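Local atomic coordinates of membrane lipoprotein family protein (Aeropyrum pernix, PDB entry 4PEV), a protein that binds adenosine and probably serves as the solute-binding lipoprotein of an ABC transporter, delivering its ligand for uptake. Residues 84-89 / 311-316; 201-206 / 409-414. All coordinates share one frame; numbering follows the deposited sequence.

From the N terminus the chain runs through 84-89 in the first lobe, where helix 69-84 gives way to edge strand 87-91, and then passes into the second lobe, where 201-206 lies on helix 196-214. It returns along helix 301-313, and at 311-316 contact 1 closes a loop with 221 residues between its segments. The C-terminal helix 401-412 then comes back to helix 196-214, and contact 2 closes a loop with 202 residues between its segments. The two closures cross, since their segments alternate along the chain. Contact 1 belongs to the lobe whose sheet holds strand 87-91, contact 2 to the lobe whose sheet holds strand 222-226; their centres are about 41 Å apart.

Contact 1: 84-89 / 311-316; sequences LGVDVV and DVVEGR
V313, the last residue of helix 301-313, meets L84 and V86 in a small apolar contact. Its segment starts at D311, which sets off away from 84-89 at its CB and gives its carboxylate to R316. The carboxylate carbon CG of D311 lies over one face of that guanidinium group, and OD1 of D311 is 2.9 Å from NH2 of R316. The oxygen sits well out of the guanidinium plane, so this is an ionic attraction without a directed N-H. V313 is the residue that reaches across. Its CG1 is trans to the backbone N (chi1 163°), which leaves CG2 as the methyl facing 84-89, 3.6 Å from CG1 of V86 and 4.2 Å from CD1 of L84. The two valine side chains cross at a slant, and I53 also touches V313.

Strand 54-59, helix 69-84 and strand 87-91 make a beta-alpha-beta crossover in the parallel sheet of the first lobe, and L84 and V86 flank the turn between the helix and its second strand. G85, with positive phi, leads the chain from helix to strand. Helix 301-313 packs beside this turn, with Y306 and K310 touching L84 and I309 touching V86.

At E314 the backbone leaves helical angles, and its carboxylate pairs with R316 to make a three-residue salt-bridge network with D311; the modelled separation is shorter than expected, its exact length doubtful. G315, at phi 47°, is the C-prime residue of a Schellman motif: its N bonds to V312 O at 3.1 Å, while R316 N bonds to D311 O at 2.9 Å.

Contact 2: 201-206 / 409-414; sequences FHIGYL and EELKAG
L206 has CG anti to its backbone N (chi1 -175°), which carries its CD2 methyl out toward helix 401-412, where L411 answers with CG anti to the carbonyl carbon (chi1 -70°). With these torsions the two leucine side chains lie alongside, each pointing past the other instead of meeting end on. CD2 of L206 rests against CB of L411 at 3.5 Å, and CG of L206 lies 3.8 Å from that same CB. The L411 branch runs on along its neighbour's flank until CD1 comes 3.6 Å from the carbonyl O of I203, a van der Waals contact with the backbone one turn earlier. CG2 of I203 approaches the same methyl more loosely, at 4.3 Å.

K412 adds its backbone N, 4.0 Å from CD2 of L206, and the root of its side chain. Its CG is 4.2 Å from CD2 of L206, and from there the chain extends away to an exposed position.

Both leucines are buried, and I408 lies against both I203 and L206 to continue the apolar seam back along helix 401-412. Polar bonds flank it: H202 ND1 pairs with the hydroxyl of Y404, while Q210 and Q214 of helix 196-214 bond to the carbonyls of L411 and G414.

On the inner side, L206 touches M222 of strand 222-226, and F201 reaches the bound adenosine. Helix 401-412 ends in a Schellman motif at G414 and forms an outer layer over helix 196-214, the connecting helix of the beta-alpha-beta crossover from strand 186-191 to strand 222-226 in the second lobe.

Contact 1: 84-89 / 311-316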
# COMPACT_ATOMS: atom_id res chain seq x y z
N LEU C 84 -24.21 3.12 8.24
CA LEU C 84 -24.73 4.49 8.40
C LEU C 84 -25.90 4.83 7.47
O LEU C 84 -26.49 5.88 7.63
CB LEU C 84 -23.62 5.53 8.19
CG LEU C 84 -22.28 5.23 8.86
CD1 LEU C 84 -21.33 6.39 8.68
CD2 LEU C 84 -22.47 4.90 10.33
N GLY C 85 -26.19 3.98 6.49
CA GLY C 85 -27.37 4.15 5.65
C GLY C 85 -27.23 5.06 4.44
O GLY C 85 -28.23 5.42 3.81
N VAL C 86 -26.00 5.40 4.06
CA VAL C 86 -25.76 6.36 2.97
C VAL C 86 -25.83 5.69 1.59
O VAL C 86 -25.69 4.47 1.47
CB VAL C 86 -24.41 7.12 3.15
CG1 VAL C 86 -24.06 7.29 4.62
CG2 VAL C 86 -23.26 6.43 2.46
N ASP C 87 -26.05 6.51 0.54
CA ASP C 87 -25.99 6.05 -0.86
C ASP C 87 -24.60 6.30 -1.39
O ASP C 87 -24.12 7.42 -1.34
CB ASP C 87 -26.97 6.79 -1.77
CG ASP C 87 -28.38 6.82 -1.21
OD1 ASP C 87 -28.77 5.90 -0.44
OD2 ASP C 87 -29.12 7.79 -1.56
N VAL C 88 -23.96 5.25 -1.89
CA VAL C 88 -22.67 5.39 -2.53
C VAL C 88 -22.81 5.17 -4.05
O VAL C 88 -23.51 4.27 -4.49
CB VAL C 88 -21.65 4.44 -1.90
CG1 VAL C 88 -20.33 4.47 -2.65
CG2 VAL C 88 -21.42 4.81 -0.45
N VAL C 89 -22.16 6.03 -4.83
CA VAL C 89 -21.97 5.84 -6.26
C VAL C 89 -20.47 5.76 -6.49
O VAL C 89 -19.74 6.60 -5.98
CB VAL C 89 -22.52 7.03 -7.06
CG1 VAL C 89 -22.15 6.91 -8.54
CG2 VAL C 89 -24.03 7.14 -6.88
N ASP C 311 -17.95 11.31 9.60
CA ASP C 311 -17.83 12.73 9.92
C ASP C 311 -18.96 13.53 9.24
O ASP C 311 -19.66 14.28 9.90
CB ASP C 311 -16.46 13.30 9.52
CG ASP C 311 -15.34 12.97 10.53
OD1 ASP C 311 -15.53 12.12 11.44
OD2 ASP C 311 -14.25 13.57 10.43
N VAL C 312 -19.16 13.34 7.94
CA VAL C 312 -20.23 14.08 7.25
C VAL C 312 -21.60 13.71 7.78
O VAL C 312 -22.43 14.58 8.00
CB VAL C 312 -20.21 13.87 5.73
CG1 VAL C 312 -21.45 14.49 5.08
CG2 VAL C 312 -18.94 14.47 5.14
N VAL C 313 -21.83 12.42 8.01
CA VAL C 313 -23.13 11.94 8.48
C VAL C 313 -23.53 12.57 9.82
O VAL C 313 -24.71 12.80 10.09
CB VAL C 313 -23.17 10.39 8.53
CG1 VAL C 313 -24.33 9.87 9.40
CG2 VAL C 313 -23.29 9.81 7.13
N GLU C 314 -22.52 12.86 10.65
CA GLU C 314 -22.73 13.43 11.97
C GLU C 314 -22.37 14.93 12.04
O GLU C 314 -22.08 15.45 13.10
CB GLU C 314 -21.92 12.62 12.98
CG GLU C 314 -22.17 11.13 12.80
CD GLU C 314 -21.73 10.29 13.98
OE1 GLU C 314 -22.55 9.47 14.45
OE2 GLU C 314 -20.57 10.43 14.42
N GLY C 315 -22.39 15.61 10.89
CA GLY C 315 -22.05 17.03 10.78
C GLY C 315 -20.77 17.51 11.47
O GLY C 315 -20.68 18.68 11.83
N ARG C 316 -19.79 16.62 11.66
CA ARG C 316 -18.49 17.01 12.24
C ARG C 316 -17.35 16.88 11.22
O ARG C 316 -16.23 16.51 11.57
CB ARG C 316 -18.18 16.25 13.55
CG ARG C 316 -18.69 14.83 13.66
CD ARG C 316 -18.25 14.17 14.98
NE ARG C 316 -17.11 13.27 14.77
CZ ARG C 316 -17.18 12.01 14.31
NH1 ARG C 316 -18.35 11.46 13.98
NH2 ARG C 316 -16.07 11.30 14.16

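Contact 2: 201-206 / 409-414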
# COMPACT_ATOMS: atom_id res chain seq x y z
N PHE C 201 7.14 4.76 0.17
CA PHE C 201 7.32 3.30 0.20
C PHE C 201 8.78 2.99 -0.06
O PHE C 201 9.42 2.33 0.74
CB PHE C 201 6.45 2.57 -0.85
CG PHE C 201 5.02 2.32 -0.41
CD1 PHE C 201 4.73 1.34 0.53
CD2 PHE C 201 3.97 3.05 -0.95
CE1 PHE C 201 3.41 1.10 0.92
CE2 PHE C 201 2.66 2.82 -0.56
CZ PHE C 201 2.38 1.84 0.37
N HIS C 202 9.30 3.50 -1.18
CA HIS C 202 10.66 3.21 -1.60
C HIS C 202 11.62 3.53 -0.47
O HIS C 202 12.34 2.66 -0.00
CB HIS C 202 11.04 3.99 -2.85
CG HIS C 202 12.36 3.59 -3.43
ND1 HIS C 202 12.89 4.19 -4.55
CD2 HIS C 202 13.26 2.65 -3.05
CE1 HIS C 202 14.05 3.63 -4.84
NE2 HIS C 202 14.30 2.70 -3.95
N ILE C 203 11.62 4.78 -0.03
CA ILE C 203 12.49 5.19 1.07
C ILE C 203 12.38 4.28 2.28
O ILE C 203 13.38 3.92 2.87
CB ILE C 203 12.17 6.64 1.50
CG1 ILE C 203 12.75 7.62 0.48
CG2 ILE C 203 12.71 6.94 2.90
CD1 ILE C 203 12.24 9.03 0.66
N GLY C 204 11.17 3.93 2.68
CA GLY C 204 10.99 3.11 3.87
C GLY C 204 11.47 1.69 3.67
O GLY C 204 11.99 1.07 4.60
N TYR C 205 11.30 1.18 2.46
CA TYR C 205 11.64 -0.20 2.16
C TYR C 205 13.15 -0.36 2.15
O TYR C 205 13.67 -1.29 2.74
CB TYR C 205 11.02 -0.60 0.81
CG TYR C 205 11.20 -2.05 0.41
CD1 TYR C 205 10.80 -3.09 1.26
CD2 TYR C 205 11.74 -2.39 -0.82
CE1 TYR C 205 10.94 -4.43 0.89
CE2 TYR C 205 11.89 -3.73 -1.20
CZ TYR C 205 11.49 -4.73 -0.34
OH TYR C 205 11.65 -6.04 -0.73
N LEU C 206 13.85 0.55 1.48
CA LEU C 206 15.31 0.57 1.46
C LEU C 206 15.88 0.81 2.84
O LEU C 206 16.83 0.16 3.26
CB LEU C 206 15.82 1.66 0.53
CG LEU C 206 17.33 1.76 0.28
CD1 LEU C 206 17.96 0.45 -0.19
CD2 LEU C 206 17.57 2.85 -0.75
N GLU C 409 20.28 7.80 -2.78
CA GLU C 409 21.76 7.78 -2.89
C GLU C 409 22.40 7.51 -1.53
O GLU C 409 23.33 6.71 -1.39
CB GLU C 409 22.31 9.11 -3.41
CG GLU C 409 22.34 9.30 -4.92
CD GLU C 409 22.62 10.75 -5.35
OE1 GLU C 409 23.53 11.42 -4.78
OE2 GLU C 409 21.92 11.24 -6.27
N GLU C 410 21.86 8.21 -0.52
CA GLU C 410 22.38 8.18 0.84
C GLU C 410 22.08 6.86 1.53
O GLU C 410 22.95 6.32 2.20
CB GLU C 410 21.78 9.33 1.67
CG GLU C 410 22.19 10.73 1.20
CD GLU C 410 23.70 10.92 1.13
OE1 GLU C 410 24.41 10.47 2.07
OE2 GLU C 410 24.17 11.50 0.13
N LEU C 411 20.85 6.38 1.40
CA LEU C 411 20.48 5.05 1.93
C LEU C 411 21.24 3.92 1.23
O LEU C 411 21.69 2.99 1.89
CB LEU C 411 18.98 4.82 1.80
CG LEU C 411 18.12 5.67 2.72
CD1 LEU C 411 16.66 5.30 2.55
CD2 LEU C 411 18.53 5.48 4.16
N LYS C 412 21.39 4.01 -0.09
CA LYS C 412 22.24 3.07 -0.82
C LYS C 412 23.66 3.07 -0.28
O LYS C 412 24.34 2.05 -0.34
CB LYS C 412 22.27 3.41 -2.31
CG LYS C 412 21.03 3.01 -3.09
CD LYS C 412 21.34 2.97 -4.58
CE LYS C 412 20.08 2.75 -5.42
NZ LYS C 412 20.45 2.36 -6.81
N ALA C 413 24.11 4.22 0.23
CA ALA C 413 25.43 4.37 0.82
C ALA C 413 25.50 3.96 2.29
O ALA C 413 26.54 4.09 2.91
CB ALA C 413 25.88 5.82 0.69
N GLY C 414 24.41 3.49 2.88
CA GLY C 414 24.42 3.10 4.29
C GLY C 414 24.30 4.25 5.27
O GLY C 414 24.44 4.06 6.49